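Long-range contacts in adenylate kinase (Schistosoma mansoni, PDB 3UMF), which catalyses the reversible transfer of a phosphoryl group between adenine nucleotides, converting ATP and AMP into two molecules of ADP: residues E47-K52 with A202-V207; K190-D195 with H209-F214; K30-L35 with C135-D140. All coordinates share one frame; numbering follows the deposited sequence.

Contact 1 of 3, residues E47-K52 with A202-V207; sequences EKLVQK and AIFDKV
Phe-204 carries most of this helix-to-helix contact, with Lys-48 laid over one face of its ring. One element is a CH-pi contact over that face: Lys-48 CB sits 4.0 Å from the centroid of the Phe-204 ring, 29° off the normal. From there the lysine chain bends at chi2 and chi3 (chi3 -63°) and curls back over the same face. This places Lys-48 CE 3.7 Å from Phe-204 CG, near the root of the ring.

The curl also gives an off-centre cation-pi contact, with Lys-48 NZ 4.5 Å from the Phe-204 ring centroid. The ammonium group has a further, long and weak ion pair with Asp-201. The two attractions probably act together to hold the lysine folded over the ring.

The two segments belong to helices 42-53 and 200-212, which lie on the same side of the parallel sheet in this Rossmann-like nucleoside monophosphate kinase core. Helix 42-53 begins within the P-loop motif, whose last residues form its first turn. Helix 200-212 is the last helix of the chain. Their local axes cross at -54° and come no nearer than 11.2 Å, a gap that the long side chains bridge.

The remaining contacts are apolar. Leu-49 CD2 approaches the Phe-204 ring obliquely, 3.7 Å from CE1, and lies 4.0 Å from Val-207 CG1. It enters on the side of the ring plane away from Lys-48. Lys-52, one helical turn on from Lys-48, also comes obliquely from that side, its CD 3.8 Å from Phe-204 CZ. Val-207 and Leu-49 are buried, and Val-207 continues inward to touch Phe-139 and Ile-194 of the sheet.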
ATOM      1  N   GLU A  47      -7.087  -4.895  -7.003  1.00 33.77           N
ATOM      2  CA  GLU A  47      -7.647  -6.163  -7.462  1.00 35.34           C
ATOM      3  C   GLU A  47      -7.620  -6.242  -8.979  1.00 30.73           C
ATOM      4  O   GLU A  47      -7.271  -7.273  -9.551  1.00 30.40           O
ATOM      5  CB  GLU A  47      -9.090  -6.322  -6.974  1.00 40.74           C
ATOM      6  CG  GLU A  47      -9.226  -6.560  -5.485  1.00 56.53           C
ATOM      7  CD  GLU A  47     -10.672  -6.544  -5.032  1.00 70.20           C
ATOM      8  OE1 GLU A  47     -11.566  -6.406  -5.896  1.00 71.28           O
ATOM      9  OE2 GLU A  47     -10.918  -6.661  -3.812  1.00 74.56           O
ATOM     10  N   LYS A  48      -7.991  -5.142  -9.624  1.00 29.00           N
ATOM     11  CA  LYS A  48      -8.058  -5.099 -11.078  1.00 32.92           C
ATOM     12  C   LYS A  48      -6.667  -5.152 -11.702  1.00 31.89           C
ATOM     13  O   LYS A  48      -6.479  -5.763 -12.751  1.00 33.19           O
ATOM     14  CB  LYS A  48      -8.835  -3.862 -11.539  1.00 32.44           C
ATOM     15  CG  LYS A  48     -10.207  -3.745 -10.888  1.00 40.67           C
ATOM     16  CD  LYS A  48     -11.282  -3.377 -11.886  1.00 52.90           C
ATOM     17  CE  LYS A  48     -11.029  -2.019 -12.501  1.00 52.66           C
ATOM     18  NZ  LYS A  48     -11.937  -1.788 -13.653  1.00 61.56           N
ATOM     19  N   LEU A  49      -5.692  -4.527 -11.046  1.00 30.55           N
ATOM     20  CA  LEU A  49      -4.306  -4.568 -11.514  1.00 31.03           C
ATOM     21  C   LEU A  49      -3.738  -5.985 -11.463  1.00 30.64           C
ATOM     22  O   LEU A  49      -3.098  -6.440 -12.408  1.00 31.49           O
ATOM     23  CB  LEU A  49      -3.428  -3.634 -10.680  1.00 30.59           C
ATOM     24  CG  LEU A  49      -3.581  -2.135 -10.937  1.00 31.51           C
ATOM     25  CD1 LEU A  49      -2.747  -1.346  -9.940  1.00 36.60           C
ATOM     26  CD2 LEU A  49      -3.174  -1.795 -12.364  1.00 24.88           C
ATOM     27  N   VAL A  50      -3.977  -6.672 -10.351  1.00 32.70           N
ATOM     28  CA  VAL A  50      -3.527  -8.049 -10.186  1.00 40.52           C
ATOM     29  C   VAL A  50      -4.188  -8.955 -11.217  1.00 43.90           C
ATOM     30  O   VAL A  50      -3.558  -9.864 -11.753  1.00 46.02           O
ATOM     31  CB  VAL A  50      -3.819  -8.567  -8.760  1.00 44.15           C
ATOM     32  CG1 VAL A  50      -3.574 -10.066  -8.662  1.00 49.63           C
ATOM     33  CG2 VAL A  50      -2.969  -7.822  -7.746  1.00 39.34           C
ATOM     34  N   GLN A  51      -5.457  -8.695 -11.506  1.00 42.92           N
ATOM     35  CA  GLN A  51      -6.185  -9.489 -12.486  1.00 46.77           C
ATOM     36  C   GLN A  51      -5.630  -9.289 -13.897  1.00 46.62           C
ATOM     37  O   GLN A  51      -5.429 -10.255 -14.631  1.00 44.06           O
ATOM     38  CB  GLN A  51      -7.680  -9.162 -12.448  1.00 49.00           C
ATOM     39  CG  GLN A  51      -8.529 -10.057 -13.335  1.00 55.77           C
ATOM     40  CD  GLN A  51      -9.991  -9.657 -13.347  1.00 59.01           C
ATOM     41  OE1 GLN A  51     -10.844 -10.360 -12.804  1.00 62.23           O
ATOM     42  NE2 GLN A  51     -10.291  -8.527 -13.979  1.00 56.81           N
ATOM     43  N   LYS A  52      -5.371  -8.039 -14.269  1.00 34.24           N
ATOM     44  CA  LYS A  52      -4.861  -7.735 -15.604  1.00 39.34           C
ATOM     45  C   LYS A  52      -3.386  -8.098 -15.771  1.00 40.84           C
ATOM     46  O   LYS A  52      -3.001  -8.697 -16.774  1.00 43.18           O
ATOM     47  CB  LYS A  52      -5.072  -6.248 -15.940  1.00 35.40           C
ATOM     48  CG  LYS A  52      -4.555  -5.832 -17.322  1.00 37.64           C
ATOM     49  CD  LYS A  52      -4.653  -4.323 -17.529  1.00 47.75           C
ATOM     50  CE  LYS A  52      -4.234  -3.912 -18.937  1.00 51.69           C
ATOM     51  NZ  LYS A  52      -5.264  -4.262 -19.954  1.00 59.12           N
ATOM     52  N   ALA A 202     -12.506   4.718 -15.372  1.00 34.30           N
ATOM     53  CA  ALA A 202     -11.687   5.857 -15.773  1.00 32.11           C
ATOM     54  C   ALA A 202     -10.387   5.903 -14.978  1.00 29.25           C
ATOM     55  O   ALA A 202      -9.323   6.222 -15.516  1.00 27.85           O
ATOM     56  CB  ALA A 202     -12.461   7.159 -15.603  1.00 29.65           C
ATOM     57  N   ILE A 203     -10.480   5.583 -13.693  1.00 26.04           N
ATOM     58  CA  ILE A 203      -9.306   5.522 -12.832  1.00 25.71           C
ATOM     59  C   ILE A 203      -8.363   4.406 -13.284  1.00 24.93           C
ATOM     60  O   ILE A 203      -7.151   4.602 -13.360  1.00 29.43           O
ATOM     61  CB  ILE A 203      -9.708   5.293 -11.357  1.00 26.83           C
ATOM     62  CG1 ILE A 203     -10.443   6.521 -10.807  1.00 31.25           C
ATOM     63  CG2 ILE A 203      -8.488   5.001 -10.501  1.00 26.52           C
ATOM     64  CD1 ILE A 203     -11.192   6.245  -9.518  1.00 32.88           C
ATOM     65  N   PHE A 204      -8.927   3.244 -13.601  1.00 24.54           N
ATOM     66  CA  PHE A 204      -8.125   2.089 -13.992  1.00 24.16           C
ATOM     67  C   PHE A 204      -7.385   2.343 -15.302  1.00 25.98           C
ATOM     68  O   PHE A 204      -6.210   2.002 -15.434  1.00 26.04           O
ATOM     69  CB  PHE A 204      -9.003   0.840 -14.108  1.00 25.83           C
ATOM     70  CG  PHE A 204      -8.230  -0.425 -14.375  1.00 25.23           C
ATOM     71  CD1 PHE A 204      -7.313  -0.901 -13.453  1.00 27.94           C
ATOM     72  CD2 PHE A 204      -8.429  -1.143 -15.543  1.00 35.30           C
ATOM     73  CE1 PHE A 204      -6.602  -2.065 -13.691  1.00 30.81           C
ATOM     74  CE2 PHE A 204      -7.720  -2.311 -15.787  1.00 36.34           C
ATOM     75  CZ  PHE A 204      -6.806  -2.770 -14.859  1.00 31.91           C
ATOM     76  N   ASP A 205      -8.078   2.942 -16.266  1.00 24.16           N
ATOM     77  CA  ASP A 205      -7.463   3.286 -17.547  1.00 30.54           C
ATOM     78  C   ASP A 205      -6.308   4.276 -17.371  1.00 26.30           C
ATOM     79  O   ASP A 205      -5.256   4.131 -17.996  1.00 26.15           O
ATOM     80  CB  ASP A 205      -8.503   3.857 -18.516  1.00 35.54           C
ATOM     81  CG  ASP A 205      -9.494   2.806 -19.005  1.00 43.04           C
ATOM     82  OD1 ASP A 205      -9.176   1.599 -18.948  1.00 41.64           O
ATOM     83  OD2 ASP A 205     -10.590   3.193 -19.462  1.00 44.04           O
ATOM     84  N   LYS A 206      -6.506   5.278 -16.517  1.00 24.92           N
ATOM     85  CA  LYS A 206      -5.463   6.271 -16.250  1.00 26.57           C
ATOM     86  C   LYS A 206      -4.247   5.648 -15.563  1.00 25.85           C
ATOM     87  O   LYS A 206      -3.107   5.953 -15.917  1.00 24.91           O
ATOM     88  CB  LYS A 206      -6.015   7.429 -15.414  1.00 28.54           C
ATOM     89  CG  LYS A 206      -5.012   8.547 -15.147  1.00 29.89           C
ATOM     90  CD  LYS A 206      -4.473   9.141 -16.442  1.00 36.62           C
ATOM     91  CE  LYS A 206      -3.643  10.394 -16.173  1.00 39.41           C
ATOM     92  NZ  LYS A 206      -2.993  10.918 -17.407  1.00 37.31           N
ATOM     93  N   VAL A 207      -4.493   4.776 -14.588  1.00 25.29           N
ATOM     94  CA  VAL A 207      -3.415   4.077 -13.893  1.00 28.39           C
ATOM     95  C   VAL A 207      -2.552   3.282 -14.866  1.00 27.49           C
ATOM     96  O   VAL A 207      -1.324   3.328 -14.803  1.00 23.86           O
ATOM     97  CB  VAL A 207      -3.960   3.118 -12.805  1.00 31.18           C
ATOM     98  CG1 VAL A 207      -2.854   2.219 -12.284  1.00 43.25           C
ATOM     99  CG2 VAL A 207      -4.577   3.904 -11.669  1.00 29.93           C
TER

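Contact 2 of 3, residues K190-D195 with H209-F214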
ATOM      1  N   LYS A 190       8.928   9.741  -8.699  1.00 32.48           N
ATOM      2  CA  LYS A 190       8.497   8.342  -8.636  1.00 29.53           C
ATOM      3  C   LYS A 190       7.048   8.180  -8.184  1.00 31.37           C
ATOM      4  O   LYS A 190       6.594   7.061  -7.949  1.00 32.22           O
ATOM      5  CB  LYS A 190       9.405   7.541  -7.695  1.00 32.07           C
ATOM      6  CG  LYS A 190      10.738   7.126  -8.295  1.00 38.75           C
ATOM      7  CD  LYS A 190      11.588   6.413  -7.257  1.00 40.97           C
ATOM      8  CE  LYS A 190      12.479   5.360  -7.889  1.00 45.27           C
ATOM      9  NZ  LYS A 190      13.316   4.666  -6.871  1.00 43.65           N
ATOM     10  N   VAL A 191       6.325   9.288  -8.055  1.00 27.06           N
ATOM     11  CA  VAL A 191       4.932   9.224  -7.622  1.00 28.02           C
ATOM     12  C   VAL A 191       3.967   9.389  -8.788  1.00 32.98           C
ATOM     13  O   VAL A 191       4.043  10.363  -9.541  1.00 30.61           O
ATOM     14  CB  VAL A 191       4.614  10.293  -6.546  1.00 28.32           C
ATOM     15  CG1 VAL A 191       3.125  10.288  -6.201  1.00 27.49           C
ATOM     16  CG2 VAL A 191       5.449  10.047  -5.303  1.00 25.96           C
ATOM     17  N   ILE A 192       3.080   8.414  -8.948  1.00 26.06           N
ATOM     18  CA  ILE A 192       1.973   8.534  -9.883  1.00 27.39           C
ATOM     19  C   ILE A 192       0.752   9.021  -9.115  1.00 28.76           C
ATOM     20  O   ILE A 192       0.129   8.260  -8.369  1.00 30.08           O
ATOM     21  CB  ILE A 192       1.652   7.189 -10.555  1.00 31.02           C
ATOM     22  CG1 ILE A 192       2.843   6.719 -11.394  1.00 31.16           C
ATOM     23  CG2 ILE A 192       0.414   7.307 -11.426  1.00 32.68           C
ATOM     24  CD1 ILE A 192       2.649   5.356 -12.010  1.00 28.20           C
ATOM     25  N   THR A 193       0.424  10.296  -9.278  1.00 27.76           N
ATOM     26  CA  THR A 193      -0.727  10.866  -8.591  1.00 30.06           C
ATOM     27  C   THR A 193      -1.978  10.653  -9.430  1.00 31.41           C
ATOM     28  O   THR A 193      -2.125  11.241 -10.505  1.00 26.70           O
ATOM     29  CB  THR A 193      -0.520  12.362  -8.293  1.00 34.07           C
ATOM     30  OG1 THR A 193       0.618  12.513  -7.434  1.00 32.93           O
ATOM     31  CG2 THR A 193      -1.747  12.951  -7.608  1.00 31.77           C
ATOM     32  N   ILE A 194      -2.868   9.793  -8.948  1.00 28.50           N
ATOM     33  CA  ILE A 194      -4.092   9.497  -9.676  1.00 23.26           C
ATOM     34  C   ILE A 194      -5.254  10.284  -9.090  1.00 26.59           C
ATOM     35  O   ILE A 194      -5.481  10.264  -7.881  1.00 24.70           O
ATOM     36  CB  ILE A 194      -4.427   7.983  -9.642  1.00 22.60           C
ATOM     37  CG1 ILE A 194      -3.306   7.175 -10.304  1.00 24.43           C
ATOM     38  CG2 ILE A 194      -5.750   7.709 -10.351  1.00 25.79           C
ATOM     39  CD1 ILE A 194      -3.157   7.436 -11.800  1.00 24.82           C
ATOM     40  N   ASP A 195      -5.973  11.002  -9.946  1.00 26.29           N
ATOM     41  CA  ASP A 195      -7.210  11.657  -9.541  1.00 28.82           C
ATOM     42  C   ASP A 195      -8.282  10.572  -9.434  1.00 28.57           C
ATOM     43  O   ASP A 195      -8.789  10.084 -10.444  1.00 31.75           O
ATOM     44  CB  ASP A 195      -7.608  12.716 -10.574  1.00 32.17           C
ATOM     45  CG  ASP A 195      -8.877  13.469 -10.197  1.00 35.70           C
ATOM     46  OD1 ASP A 195      -9.540  13.112  -9.196  1.00 33.27           O
ATOM     47  OD2 ASP A 195      -9.226  14.423 -10.923  1.00 40.12           O
ATOM     48  N   HIS A 209      -2.215   3.811 -18.046  1.00 30.64           N
ATOM     49  CA  HIS A 209      -1.531   4.754 -18.923  1.00 33.37           C
ATOM     50  C   HIS A 209      -0.262   5.279 -18.260  1.00 34.29           C
ATOM     51  O   HIS A 209       0.786   5.388 -18.894  1.00 31.98           O
ATOM     52  CB  HIS A 209      -2.459   5.918 -19.287  1.00 32.18           C
ATOM     53  CG  HIS A 209      -1.846   6.912 -20.224  1.00 35.66           C
ATOM     54  ND1 HIS A 209      -1.253   8.076 -19.788  1.00 36.69           N
ATOM     55  CD2 HIS A 209      -1.734   6.915 -21.573  1.00 41.26           C
ATOM     56  CE1 HIS A 209      -0.802   8.755 -20.828  1.00 33.11           C
ATOM     57  NE2 HIS A 209      -1.081   8.072 -21.923  1.00 43.66           N
ATOM     58  N   GLU A 210      -0.358   5.588 -16.972  1.00 30.61           N
ATOM     59  CA  GLU A 210       0.783   6.112 -16.230  1.00 27.00           C
ATOM     60  C   GLU A 210       1.839   5.039 -15.952  1.00 27.63           C
ATOM     61  O   GLU A 210       3.035   5.314 -16.021  1.00 27.92           O
ATOM     62  CB  GLU A 210       0.316   6.776 -14.933  1.00 25.90           C
ATOM     63  CG  GLU A 210      -0.561   7.996 -15.159  1.00 21.35           C
ATOM     64  CD  GLU A 210       0.125   9.049 -16.008  1.00 36.83           C
ATOM     65  OE1 GLU A 210       1.280   9.407 -15.691  1.00 35.31           O
ATOM     66  OE2 GLU A 210      -0.481   9.517 -16.996  1.00 42.60           O
ATOM     67  N   LEU A 211       1.395   3.819 -15.654  1.00 28.91           N
ATOM     68  CA  LEU A 211       2.311   2.706 -15.395  1.00 31.99           C
ATOM     69  C   LEU A 211       3.183   2.367 -16.604  1.00 32.27           C
ATOM     70  O   LEU A 211       4.271   1.810 -16.456  1.00 31.34           O
ATOM     71  CB  LEU A 211       1.543   1.463 -14.943  1.00 30.37           C
ATOM     72  CG  LEU A 211       1.130   1.419 -13.472  1.00 30.23           C
ATOM     73  CD1 LEU A 211       0.262   0.195 -13.204  1.00 27.32           C
ATOM     74  CD2 LEU A 211       2.361   1.416 -12.574  1.00 28.74           C
ATOM     75  N   GLN A 212       2.695   2.698 -17.796  1.00 30.47           N
ATOM     76  CA  GLN A 212       3.450   2.481 -19.026  1.00 41.35           C
ATOM     77  C   GLN A 212       4.744   3.281 -19.011  1.00 38.77           C
ATOM     78  O   GLN A 212       5.771   2.823 -19.505  1.00 39.88           O
ATOM     79  CB  GLN A 212       2.609   2.886 -20.240  1.00 51.91           C
ATOM     80  CG  GLN A 212       2.140   1.725 -21.096  1.00 65.67           C
ATOM     81  CD  GLN A 212       1.234   2.170 -22.228  1.00 77.42           C
ATOM     82  OE1 GLN A 212       1.502   3.167 -22.900  1.00 82.69           O
ATOM     83  NE2 GLN A 212       0.146   1.438 -22.438  1.00 79.23           N
ATOM     84  N   LYS A 213       4.685   4.476 -18.430  1.00 36.30           N
ATOM     85  CA  LYS A 213       5.846   5.358 -18.352  1.00 40.83           C
ATOM     86  C   LYS A 213       6.961   4.768 -17.490  1.00 40.58           C
ATOM     87  O   LYS A 213       8.121   5.151 -17.623  1.00 42.84           O
ATOM     88  CB  LYS A 213       5.435   6.735 -17.825  1.00 39.85           C
ATOM     89  CG  LYS A 213       4.330   7.411 -18.629  1.00 38.88           C
ATOM     90  CD  LYS A 213       3.996   8.781 -18.054  1.00 42.13           C
ATOM     91  CE  LYS A 213       2.747   9.371 -18.694  1.00 42.71           C
ATOM     92  NZ  LYS A 213       2.321  10.630 -18.017  1.00 44.40           N
ATOM     93  N   PHE A 214       6.610   3.839 -16.608  1.00 34.89           N
ATOM     94  CA  PHE A 214       7.612   3.166 -15.786  1.00 34.56           C
ATOM     95  C   PHE A 214       7.954   1.787 -16.342  1.00 37.07           C
ATOM     96  O   PHE A 214       8.533   0.953 -15.647  1.00 41.90           O
ATOM     97  CB  PHE A 214       7.152   3.074 -14.328  1.00 33.58           C
ATOM     98  CG  PHE A 214       7.163   4.398 -13.612  1.00 33.51           C
ATOM     99  CD1 PHE A 214       8.295   4.828 -12.939  1.00 39.09           C
ATOM    100  CD2 PHE A 214       6.049   5.220 -13.628  1.00 33.37           C
ATOM    101  CE1 PHE A 214       8.313   6.051 -12.286  1.00 39.82           C
ATOM    102  CE2 PHE A 214       6.061   6.446 -12.977  1.00 35.16           C
ATOM    103  CZ  PHE A 214       7.194   6.859 -12.305  1.00 39.08           C
TER
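In Ile-192, chi1 of -63° sets CG1 beside the backbone N and CG2 beside the carbonyl carbon, which splits the side chain between two partners. The CG1 branch, with CD1, goes to Phe-214. The CG2 branch goes to Glu-210. The glutamate chain is itself bent, with chi2 at -57°. The bend lets its CB and CG lie against the strand while the carboxylate turns back over its own segment.

The closest approach joins Ile-192 CG2 to Glu-210 CB at 3.5 Å. Ile-192 CG1 meets the Phe-214 ring obliquely, 3.6 Å from CE2. The isoleucine branch and the ring run alongside each other, pointing opposite ways. The same ring reaches the backbone of Lys-190, with CZ 4.2 Å from CA, whereas the lysine ammonium leads away to bond Cys-133 O. Leu-211 CD2 adds apolar contact at 4.0 Å from Ile-192 CD1.

No hydrogen bond joins the two segments; the carboxylate of Glu-210 is held from its own side of the contact. Lys-213 NZ makes a salt bridge of 2.8 Å to Glu-210 OE1, on the syn side of the carboxylate. His-209 ND1 donates to Glu-210 OE2 at 3.2 Å and 160°. That oxygen lies almost in the imidazole plane, but the histidine comes from above the carboxylate plane. Glu-210 OE2 also pairs with Lys-206. So many donors probably fix the carboxylate's rotation and favour its charged form.

Strand 191-195 is the outermost strand on its side of the sheet, bonded along its other flank to strand 135-140. After it the chain turns into helix 200-212, which runs back antiparallel across one face. Such a strand-then-helix return is the terminal beta-alpha unit of a Rossmann-like, three-layer P-loop kinase fold.

Contact 3 of 3, residues K30-L35 with C135-D140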
ATOM      1  N   LYS A  30      10.392  -5.603  -9.312  1.00 36.18           N
ATOM      2  CA  LYS A  30       9.815  -4.280  -9.527  1.00 38.20           C
ATOM      3  C   LYS A  30       8.719  -4.053  -8.496  1.00 42.15           C
ATOM      4  O   LYS A  30       7.691  -4.729  -8.516  1.00 41.96           O
ATOM      5  CB  LYS A  30       9.234  -4.184 -10.936  1.00 43.87           C
ATOM      6  CG  LYS A  30      10.271  -4.220 -12.043  1.00 50.88           C
ATOM      7  CD  LYS A  30       9.636  -4.646 -13.352  1.00 62.01           C
ATOM      8  CE  LYS A  30      10.232  -3.907 -14.535  1.00 71.07           C
ATOM      9  NZ  LYS A  30       9.255  -3.834 -15.658  1.00 71.64           N
ATOM     10  N   VAL A  31       8.940  -3.098  -7.600  1.00 34.59           N
ATOM     11  CA  VAL A  31       8.034  -2.881  -6.478  1.00 32.41           C
ATOM     12  C   VAL A  31       7.191  -1.624  -6.644  1.00 31.87           C
ATOM     13  O   VAL A  31       7.717  -0.530  -6.856  1.00 32.13           O
ATOM     14  CB  VAL A  31       8.805  -2.799  -5.146  1.00 32.44           C
ATOM     15  CG1 VAL A  31       7.880  -2.392  -4.010  1.00 33.42           C
ATOM     16  CG2 VAL A  31       9.476  -4.128  -4.849  1.00 34.91           C
ATOM     17  N   ILE A  32       5.878  -1.791  -6.547  1.00 29.20           N
ATOM     18  CA  ILE A  32       4.953  -0.675  -6.657  1.00 27.65           C
ATOM     19  C   ILE A  32       4.260  -0.429  -5.323  1.00 31.59           C
ATOM     20  O   ILE A  32       3.415  -1.218  -4.893  1.00 30.08           O
ATOM     21  CB  ILE A  32       3.889  -0.954  -7.734  1.00 29.87           C
ATOM     22  CG1 ILE A  32       4.563  -1.201  -9.087  1.00 31.80           C
ATOM     23  CG2 ILE A  32       2.899   0.198  -7.825  1.00 27.64           C
ATOM     24  CD1 ILE A  32       3.646  -1.820 -10.116  1.00 33.81           C
ATOM     25  N   PHE A  33       4.628   0.659  -4.659  1.00 30.44           N
ATOM     26  CA  PHE A  33       3.944   1.069  -3.441  1.00 28.35           C
ATOM     27  C   PHE A  33       2.572   1.640  -3.808  1.00 31.14           C
ATOM     28  O   PHE A  33       2.452   2.409  -4.762  1.00 26.31           O
ATOM     29  CB  PHE A  33       4.769   2.126  -2.701  1.00 27.07           C
ATOM     30  CG  PHE A  33       6.055   1.601  -2.107  1.00 36.23           C
ATOM     31  CD1 PHE A  33       6.170   0.281  -1.700  1.00 34.16           C
ATOM     32  CD2 PHE A  33       7.150   2.441  -1.943  1.00 38.91           C
ATOM     33  CE1 PHE A  33       7.352  -0.190  -1.144  1.00 36.77           C
ATOM     34  CE2 PHE A  33       8.332   1.976  -1.386  1.00 39.53           C
ATOM     35  CZ  PHE A  33       8.432   0.657  -0.989  1.00 34.86           C
ATOM     36  N   VAL A  34       1.541   1.262  -3.061  1.00 26.15           N
ATOM     37  CA  VAL A  34       0.196   1.785  -3.304  1.00 25.00           C
ATOM     38  C   VAL A  34      -0.368   2.483  -2.067  1.00 26.57           C
ATOM     39  O   VAL A  34      -0.468   1.888  -0.988  1.00 27.47           O
ATOM     40  CB  VAL A  34      -0.774   0.675  -3.773  1.00 37.57           C
ATOM     41  CG1 VAL A  34      -2.169   1.246  -3.999  1.00 37.89           C
ATOM     42  CG2 VAL A  34      -0.255   0.028  -5.045  1.00 32.82           C
ATOM     43  N   LEU A  35      -0.731   3.751  -2.234  1.00 20.68           N
ATOM     44  CA  LEU A  35      -1.288   4.548  -1.147  1.00 22.78           C
ATOM     45  C   LEU A  35      -2.700   5.026  -1.469  1.00 21.41           C
ATOM     46  O   LEU A  35      -3.014   5.337  -2.617  1.00 22.00           O
ATOM     47  CB  LEU A  35      -0.393   5.761  -0.862  1.00 30.57           C
ATOM     48  CG  LEU A  35       0.902   5.492  -0.091  1.00 40.07           C
ATOM     49  CD1 LEU A  35       1.639   6.797   0.167  1.00 36.17           C
ATOM     50  CD2 LEU A  35       0.602   4.774   1.218  1.00 43.36           C
ATOM     51  N   CYS A 135       7.909   2.645  -8.412  1.00 35.72           N
ATOM     52  CA  CYS A 135       7.108   3.859  -8.312  1.00 34.97           C
ATOM     53  C   CYS A 135       6.107   3.758  -7.171  1.00 35.18           C
ATOM     54  O   CYS A 135       5.966   2.705  -6.545  1.00 34.93           O
ATOM     55  CB  CYS A 135       6.371   4.128  -9.631  1.00 35.76           C
ATOM     56  SG  CYS A 135       5.150   2.869 -10.090  1.00 35.89           S
ATOM     57  N   VAL A 136       5.426   4.866  -6.904  1.00 30.45           N
ATOM     58  CA  VAL A 136       4.362   4.907  -5.920  1.00 33.49           C
ATOM     59  C   VAL A 136       3.085   5.364  -6.611  1.00 30.78           C
ATOM     60  O   VAL A 136       3.086   6.365  -7.327  1.00 32.50           O
ATOM     61  CB  VAL A 136       4.696   5.894  -4.779  1.00 33.55           C
ATOM     62  CG1 VAL A 136       3.557   5.954  -3.768  1.00 33.21           C
ATOM     63  CG2 VAL A 136       5.998   5.499  -4.098  1.00 32.70           C
ATOM     64  N   ILE A 137       2.004   4.618  -6.425  1.00 24.98           N
ATOM     65  CA  ILE A 137       0.703   5.049  -6.920  1.00 25.31           C
ATOM     66  C   ILE A 137      -0.068   5.680  -5.773  1.00 25.70           C
ATOM     67  O   ILE A 137      -0.391   5.014  -4.786  1.00 28.39           O
ATOM     68  CB  ILE A 137      -0.119   3.879  -7.500  1.00 25.54           C
ATOM     69  CG1 ILE A 137       0.705   3.107  -8.532  1.00 27.80           C
ATOM     70  CG2 ILE A 137      -1.399   4.394  -8.138  1.00 30.57           C
ATOM     71  CD1 ILE A 137      -0.023   1.915  -9.119  1.00 26.98           C
ATOM     72  N   ASN A 138      -0.342   6.971  -5.894  1.00 26.03           N
ATOM     73  CA  ASN A 138      -1.125   7.678  -4.896  1.00 23.91           C
ATOM     74  C   ASN A 138      -2.533   7.927  -5.420  1.00 27.27           C
ATOM     75  O   ASN A 138      -2.733   8.776  -6.289  1.00 26.16           O
ATOM     76  CB  ASN A 138      -0.447   9.006  -4.531  1.00 23.96           C
ATOM     77  CG  ASN A 138      -1.204   9.781  -3.465  1.00 32.06           C
ATOM     78  OD1 ASN A 138      -1.978   9.211  -2.692  1.00 34.47           O
ATOM     79  ND2 ASN A 138      -0.977  11.090  -3.415  1.00 33.12           N
ATOM     80  N   PHE A 139      -3.502   7.171  -4.909  1.00 22.96           N
ATOM     81  CA  PHE A 139      -4.901   7.358  -5.285  1.00 27.20           C
ATOM     82  C   PHE A 139      -5.491   8.507  -4.476  1.00 32.79           C
ATOM     83  O   PHE A 139      -5.962   8.315  -3.352  1.00 34.76           O
ATOM     84  CB  PHE A 139      -5.706   6.075  -5.059  1.00 25.82           C
ATOM     85  CG  PHE A 139      -5.387   4.979  -6.039  1.00 29.52           C
ATOM     86  CD1 PHE A 139      -5.824   5.056  -7.351  1.00 28.68           C
ATOM     87  CD2 PHE A 139      -4.653   3.866  -5.650  1.00 24.30           C
ATOM     88  CE1 PHE A 139      -5.535   4.050  -8.257  1.00 29.13           C
ATOM     89  CE2 PHE A 139      -4.362   2.856  -6.552  1.00 27.64           C
ATOM     90  CZ  PHE A 139      -4.802   2.950  -7.858  1.00 28.35           C
ATOM     91  N   ASP A 140      -5.472   9.697  -5.066  1.00 30.44           N
ATOM     92  CA  ASP A 140      -5.770  10.928  -4.348  1.00 30.74           C
ATOM     93  C   ASP A 140      -7.223  11.361  -4.495  1.00 32.27           C
ATOM     94  O   ASP A 140      -7.750  11.436  -5.605  1.00 30.07           O
ATOM     95  CB  ASP A 140      -4.847  12.044  -4.846  1.00 36.33           C
ATOM     96  CG  ASP A 140      -5.062  13.355  -4.111  1.00 43.77           C
ATOM     97  OD1 ASP A 140      -5.104  13.342  -2.861  1.00 39.64           O
ATOM     98  OD2 ASP A 140      -5.188  14.400  -4.784  1.00 44.90           O
TER
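Two neighbouring parallel strands at the heart of the five-stranded sheet form this contact, in which Phe-33 and Leu-35 bond alternately to 135-140. Phe-33 N donates to Cys-135 O at 3.1 Å, a rather bent bond (143°). The next is straighter, Ile-137 N to Phe-33 O at 2.8 Å. Leu-35 N then donates to Ile-137 O at 2.9 Å and 178°. Phe-139 N closes the series on Leu-35 O at 3.0 Å.

Strand 30-35 is the central strand of order 2-3-1-4-5 and leads straight into the P-loop, the phosphate-binding turn of this kinase family.

On one face Ile-32 CG2 packs 3.6 Å from Ile-137 CD1. On the same face Val-34 CG1 meets the edge of the Phe-139 ring, 3.7 Å from CE2. That ring also has Ile-137 CG2 of its own strand over one face, offset toward the rim.

On the other face Val-136 CG2 lies at the edge of the Phe-33 ring, 3.9 Å from CD2. Phe-126 meets Phe-33 edge-to-face, and helix 179-186 packs on this side through Ile-182 and Tyr-185.

From the N terminus, strand 30-35 opens contact 3, which closes at 135-140 with 99 residues between its segments. Contact 1 opens inside that loop, on the helix that begins in the P-loop, and closes at 202-207, so the two cross. Contact 2 starts at 190-195, after contact 3 has closed. It ends at 209-214, beyond contact 1, and crosses it too. Ile-203 and Val-207 of contact 1 pack on sheet residues of the other two, where helix 200-212 lies on the sheet. Contact 1 ties the first helix to the last, contact 2 the last strand to the last helix, and contact 3 the first strand to 135-140, which in turn borders 191-195.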